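Local coordinates for protein rRNA N-glycosidase (Bougainvillea spectabilis, PDB 3CTK) that belongs to the ribosome-inactivating protein family, which includes many plant toxins, at residues P210-I222 against P228-D240. Numbering follows the deposited sequence. Where two conformers were deposited one is given.
Sequences PQCTTINPALQLI and PWVVNKVSQISPD
The side chains of L221 and W229 run abreast off the same face of a hydrogen-bonded antiparallel pair, and the benzene part of the indole runs along the leucine: CB of L221 is 3.6 Å from CE3 of W229, and CD1 of L221 is 3.8 Å from CZ3 of W229. With CG of W229 anti to the backbone N (chi1 178°), the ring also reaches V231 two residues on, whose CG2 sits 3.6 Å above the ring plane, over its centre. A branched valine suits this spot because its two methyls serve different partners: CG2 meets the indole and CD1 of L221, while CG1 of V231 lies 4.1 Å from CD1 of I215. L219, L221, W229 and V231 share one face of a two-stranded antiparallel hairpin in the C-terminal part of the ribosome-inactivating protein fold, and I215 joins them from the strand's earlier part. Helices 189-196 and 198-208 pack here; A204 of the latter touches both I215 and L219. On the other face, the bend of Q220 at chi2 (-65°) folds its amide back, NE2 of Q220 lying 3.4 Å from CG2 of V230; a polar residue suits this exposed side. Paired backbone bonds join L219 to V231 and L221 to W229. Before the bend at N216-P217 single bonds replace the pairs: V234 N to T213 O, and I215 N to N232 O at 2.9 Å, the donor well above the carbonyl plane. The side chain of I215 lies across that of V234, CG1 to CG2 4.0 Å, and its CD1 extends to CG2 of I237, joining the hairpin to the short helix that follows. Next to V234, C212 is tied to C32 by a disulfide.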
loop_
_atom_site.group_PDB
_atom_site.type_symbol
_atom_site.label_atom_id
_atom_site.label_comp_id
_atom_site.label_asym_id
_atom_site.label_seq_id
_atom_site.Cartn_x
_atom_site.Cartn_y
_atom_site.Cartn_z
ATOM N N PRO A 210 26.985 -6.799 -4.114
ATOM C CA PRO A 210 27.022 -7.127 -2.685
ATOM C C PRO A 210 27.812 -6.222 -1.729
ATOM O O PRO A 210 27.674 -6.358 -0.511
ATOM C CB PRO A 210 27.567 -8.560 -2.670
ATOM C CG PRO A 210 28.083 -8.818 -4.111
ATOM C CD PRO A 210 28.059 -7.504 -4.826
ATOM N N GLN A 211 28.641 -5.315 -2.238
ATOM C CA GLN A 211 29.386 -4.463 -1.315
ATOM C C GLN A 211 28.447 -3.587 -0.494
ATOM O O GLN A 211 28.767 -3.188 0.626
ATOM C CB GLN A 211 30.419 -3.608 -2.054
ATOM C CG GLN A 211 31.647 -4.406 -2.500
ATOM C CD GLN A 211 32.133 -5.407 -1.445
ATOM O OE1 GLN A 211 32.396 -5.047 -0.296
ATOM N NE2 GLN A 211 32.254 -6.667 -1.843
ATOM N N CYS A 212 27.282 -3.297 -1.063
ATOM C CA CYS A 212 26.258 -2.513 -0.387
ATOM C C CYS A 212 26.715 -1.212 0.250
ATOM O O CYS A 212 26.402 -0.928 1.407
ATOM C CB CYS A 212 25.561 -3.378 0.667
ATOM S SG CYS A 212 24.614 -4.763 -0.044
ATOM N N THR A 213 27.462 -0.419 -0.505
ATOM C CA THR A 213 27.909 0.869 -0.011
ATOM C C THR A 213 27.541 1.922 -1.046
ATOM O O THR A 213 26.529 2.610 -0.912
ATOM C CB THR A 213 29.435 0.902 0.249
ATOM O OG1 THR A 213 30.138 0.493 -0.929
ATOM C CG2 THR A 213 29.798 -0.023 1.399
ATOM N N THR A 214 28.344 2.018 -2.095
ATOM C CA THR A 214 28.122 3.004 -3.147
ATOM C C THR A 214 26.911 2.767 -4.049
ATOM O O THR A 214 26.661 1.648 -4.502
ATOM C CB THR A 214 29.371 3.117 -4.043
ATOM O OG1 THR A 214 30.501 3.462 -3.231
ATOM C CG2 THR A 214 29.180 4.195 -5.105
ATOM N N ILE A 215 26.169 3.844 -4.299
ATOM C CA ILE A 215 24.998 3.829 -5.178
ATOM C C ILE A 215 25.326 4.800 -6.310
ATOM O O ILE A 215 25.384 6.014 -6.093
ATOM C CB ILE A 215 23.714 4.321 -4.456
ATOM C CG1 ILE A 215 23.247 3.274 -3.439
ATOM C CG2 ILE A 215 22.609 4.590 -5.484
ATOM C CD1 ILE A 215 22.007 3.686 -2.650
ATOM N N ASN A 216 25.553 4.264 -7.505
ATOM C CA ASN A 216 25.897 5.088 -8.661
ATOM C C ASN A 216 25.284 4.531 -9.946
ATOM O O ASN A 216 25.431 3.349 -10.239
ATOM C CB ASN A 216 27.420 5.150 -8.810
ATOM C CG ASN A 216 27.859 6.153 -9.852
ATOM O OD1 ASN A 216 27.552 7.337 -9.752
ATOM N ND2 ASN A 216 28.583 5.683 -10.857
ATOM N N PRO A 217 24.579 5.374 -10.728
ATOM C CA PRO A 217 24.300 6.801 -10.520
ATOM C C PRO A 217 23.531 7.018 -9.225
ATOM O O PRO A 217 22.856 6.111 -8.738
ATOM C CB PRO A 217 23.457 7.174 -11.738
ATOM C CG PRO A 217 23.927 6.211 -12.785
ATOM C CD PRO A 217 24.015 4.924 -12.012
ATOM N N ALA A 218 23.617 8.227 -8.684
ATOM C CA ALA A 218 22.941 8.554 -7.435
ATOM C C ALA A 218 21.428 8.711 -7.578
ATOM O O ALA A 218 20.922 9.050 -8.645
ATOM C CB ALA A 218 23.536 9.834 -6.855
ATOM N N LEU A 219 20.709 8.458 -6.488
ATOM C CA LEU A 219 19.256 8.616 -6.475
ATOM C C LEU A 219 18.969 10.082 -6.179
ATOM O O LEU A 219 19.508 10.641 -5.225
ATOM C CB LEU A 219 18.631 7.753 -5.383
ATOM C CG LEU A 219 18.640 6.240 -5.603
ATOM C CD1 LEU A 219 18.404 5.542 -4.270
ATOM C CD2 LEU A 219 17.567 5.855 -6.620
ATOM N N GLN A 220 18.133 10.703 -7.003
ATOM C CA GLN A 220 17.782 12.107 -6.817
ATOM C C GLN A 220 16.435 12.144 -6.106
ATOM O O GLN A 220 15.385 12.128 -6.748
ATOM C CB GLN A 220 17.686 12.804 -8.178
ATOM C CG GLN A 220 18.844 12.477 -9.113
ATOM C CD GLN A 220 20.179 12.985 -8.604
ATOM O OE1 GLN A 220 21.234 12.438 -8.934
ATOM N NE2 GLN A 220 20.142 14.043 -7.808
ATOM N N LEU A 221 16.474 12.190 -4.776
ATOM C CA LEU A 221 15.259 12.194 -3.972
ATOM C C LEU A 221 14.917 13.562 -3.380
ATOM O O LEU A 221 15.569 14.562 -3.689
ATOM C CB LEU A 221 15.387 11.136 -2.867
ATOM C CG LEU A 221 15.705 9.738 -3.426
ATOM C CD1 LEU A 221 15.847 8.727 -2.295
ATOM C CD2 LEU A 221 14.597 9.312 -4.385
ATOM N N ILE A 222 13.888 13.596 -2.535
ATOM C CA ILE A 222 13.420 14.837 -1.918
ATOM C C ILE A 222 13.239 14.711 -0.404
ATOM O O ILE A 222 12.728 13.704 0.088
ATOM C CB ILE A 222 12.077 15.267 -2.551
ATOM C CG1 ILE A 222 12.262 15.437 -4.062
ATOM C CG2 ILE A 222 11.575 16.560 -1.912
ATOM C CD1 ILE A 222 10.973 15.634 -4.835
ATOM N N PRO A 228 16.342 19.171 -2.252
ATOM C CA PRO A 228 17.010 18.053 -2.922
ATOM C C PRO A 228 17.724 17.152 -1.920
ATOM O O PRO A 228 18.382 17.634 -0.998
ATOM C CB PRO A 228 17.992 18.753 -3.860
ATOM C CG PRO A 228 17.291 20.027 -4.188
ATOM C CD PRO A 228 16.757 20.456 -2.841
ATOM N N TRP A 229 17.582 15.844 -2.100
ATOM C CA TRP A 229 18.229 14.867 -1.229
ATOM C C TRP A 229 18.908 13.844 -2.134
ATOM O O TRP A 229 18.269 12.908 -2.615
ATOM C CB TRP A 229 17.188 14.193 -0.323
ATOM C CG TRP A 229 17.741 13.120 0.585
ATOM C CD1 TRP A 229 18.950 13.123 1.223
ATOM C CD2 TRP A 229 17.084 11.908 0.981
ATOM N NE1 TRP A 229 19.087 11.989 1.991
ATOM C CE2 TRP A 229 17.956 11.226 1.862
ATOM C CE3 TRP A 229 15.841 11.333 0.680
ATOM C CZ2 TRP A 229 17.625 9.996 2.443
ATOM C CZ3 TRP A 229 15.510 10.109 1.258
ATOM C CH2 TRP A 229 16.402 9.456 2.130
ATOM N N VAL A 230 20.200 14.043 -2.378
ATOM C CA VAL A 230 20.969 13.151 -3.242
ATOM C C VAL A 230 21.567 11.989 -2.459
ATOM O O VAL A 230 22.380 12.178 -1.553
ATOM C CB VAL A 230 22.091 13.920 -3.966
ATOM C CG1 VAL A 230 22.919 12.972 -4.818
ATOM C CG2 VAL A 230 21.479 15.008 -4.834
ATOM N N VAL A 231 21.157 10.781 -2.830
ATOM C CA VAL A 231 21.607 9.570 -2.161
ATOM C C VAL A 231 22.607 8.771 -2.989
ATOM O O VAL A 231 22.285 8.310 -4.082
ATOM C CB VAL A 231 20.393 8.668 -1.828
ATOM C CG1 VAL A 231 20.860 7.340 -1.246
ATOM C CG2 VAL A 231 19.475 9.391 -0.852
ATOM N N ASN A 232 23.820 8.608 -2.462
ATOM C CA ASN A 232 24.850 7.842 -3.153
ATOM C C ASN A 232 25.428 6.750 -2.255
ATOM O O ASN A 232 26.464 6.160 -2.561
ATOM C CB ASN A 232 25.977 8.756 -3.660
ATOM C CG ASN A 232 26.578 9.623 -2.567
ATOM O OD1 ASN A 232 26.569 9.268 -1.389
ATOM N ND2 ASN A 232 27.129 10.763 -2.965
ATOM N N LYS A 233 24.741 6.482 -1.149
ATOM C CA LYS A 233 25.166 5.459 -0.198
ATOM C C LYS A 233 23.974 4.713 0.388
ATOM O O LYS A 233 22.989 5.322 0.794
ATOM C CB LYS A 233 25.983 6.094 0.926
ATOM C CG LYS A 233 27.470 6.169 0.631
ATOM C CD LYS A 233 28.211 7.104 1.582
ATOM C CE LYS A 233 27.720 6.997 3.022
ATOM N NZ LYS A 233 26.426 7.720 3.227
ATOM N N VAL A 234 24.071 3.389 0.426
ATOM C CA VAL A 234 22.995 2.565 0.958
ATOM C C VAL A 234 22.610 2.990 2.373
ATOM O O VAL A 234 21.430 3.053 2.704
ATOM C CB VAL A 234 23.392 1.069 0.976
ATOM C CG1 VAL A 234 22.275 0.243 1.601
ATOM C CG2 VAL A 234 23.668 0.587 -0.439
ATOM N N SER A 235 23.607 3.294 3.199
ATOM C CA SER A 235 23.361 3.697 4.586
ATOM C C SER A 235 22.496 4.946 4.721
ATOM O O SER A 235 21.896 5.188 5.773
ATOM C CB SER A 235 24.690 3.916 5.316
ATOM O OG SER A 235 25.458 4.937 4.700
ATOM N N GLN A 236 22.427 5.739 3.660
ATOM C CA GLN A 236 21.631 6.957 3.678
ATOM C C GLN A 236 20.142 6.692 3.484
ATOM O O GLN A 236 19.299 7.433 3.989
ATOM C CB GLN A 236 22.117 7.911 2.584
ATOM C CG GLN A 236 23.526 8.430 2.809
ATOM C CD GLN A 236 24.119 9.095 1.581
ATOM O OE1 GLN A 236 25.203 9.676 1.642
ATOM N NE2 GLN A 236 23.421 9.004 0.458
ATOM N N ILE A 237 19.814 5.625 2.769
ATOM C CA ILE A 237 18.418 5.324 2.479
ATOM C C ILE A 237 17.884 4.040 3.126
ATOM O O ILE A 237 16.676 3.880 3.295
ATOM C CB ILE A 237 18.213 5.285 0.931
ATOM C CG1 ILE A 237 16.746 5.020 0.581
ATOM C CG2 ILE A 237 19.121 4.241 0.312
ATOM C CD1 ILE A 237 15.820 6.166 0.912
ATOM N N SER A 238 18.776 3.132 3.507
ATOM C CA SER A 238 18.353 1.876 4.115
ATOM C C SER A 238 17.440 2.039 5.340
ATOM O O SER A 238 16.505 1.259 5.522
ATOM C CB SER A 238 19.578 1.024 4.483
ATOM O OG SER A 238 20.436 1.700 5.383
ATOM N N PRO A 239 17.690 3.052 6.190
ATOM C CA PRO A 239 16.832 3.227 7.371
ATOM C C PRO A 239 15.368 3.545 7.055
ATOM O O PRO A 239 14.490 3.335 7.894
ATOM C CB PRO A 239 17.509 4.369 8.127
ATOM C CG PRO A 239 18.952 4.238 7.721
ATOM C CD PRO A 239 18.844 3.967 6.244
ATOM N N ASP A 240 15.106 4.066 5.859
ATOM C CA ASP A 240 13.738 4.404 5.468
ATOM C C ASP A 240 13.026 3.263 4.747
ATOM O O ASP A 240 11.827 3.351 4.476
ATOM C CB ASP A 240 13.725 5.633 4.550
ATOM C CG ASP A 240 14.231 6.886 5.232
ATOM O OD1 ASP A 240 13.907 7.096 6.420
ATOM O OD2 ASP A 240 14.940 7.672 4.571
#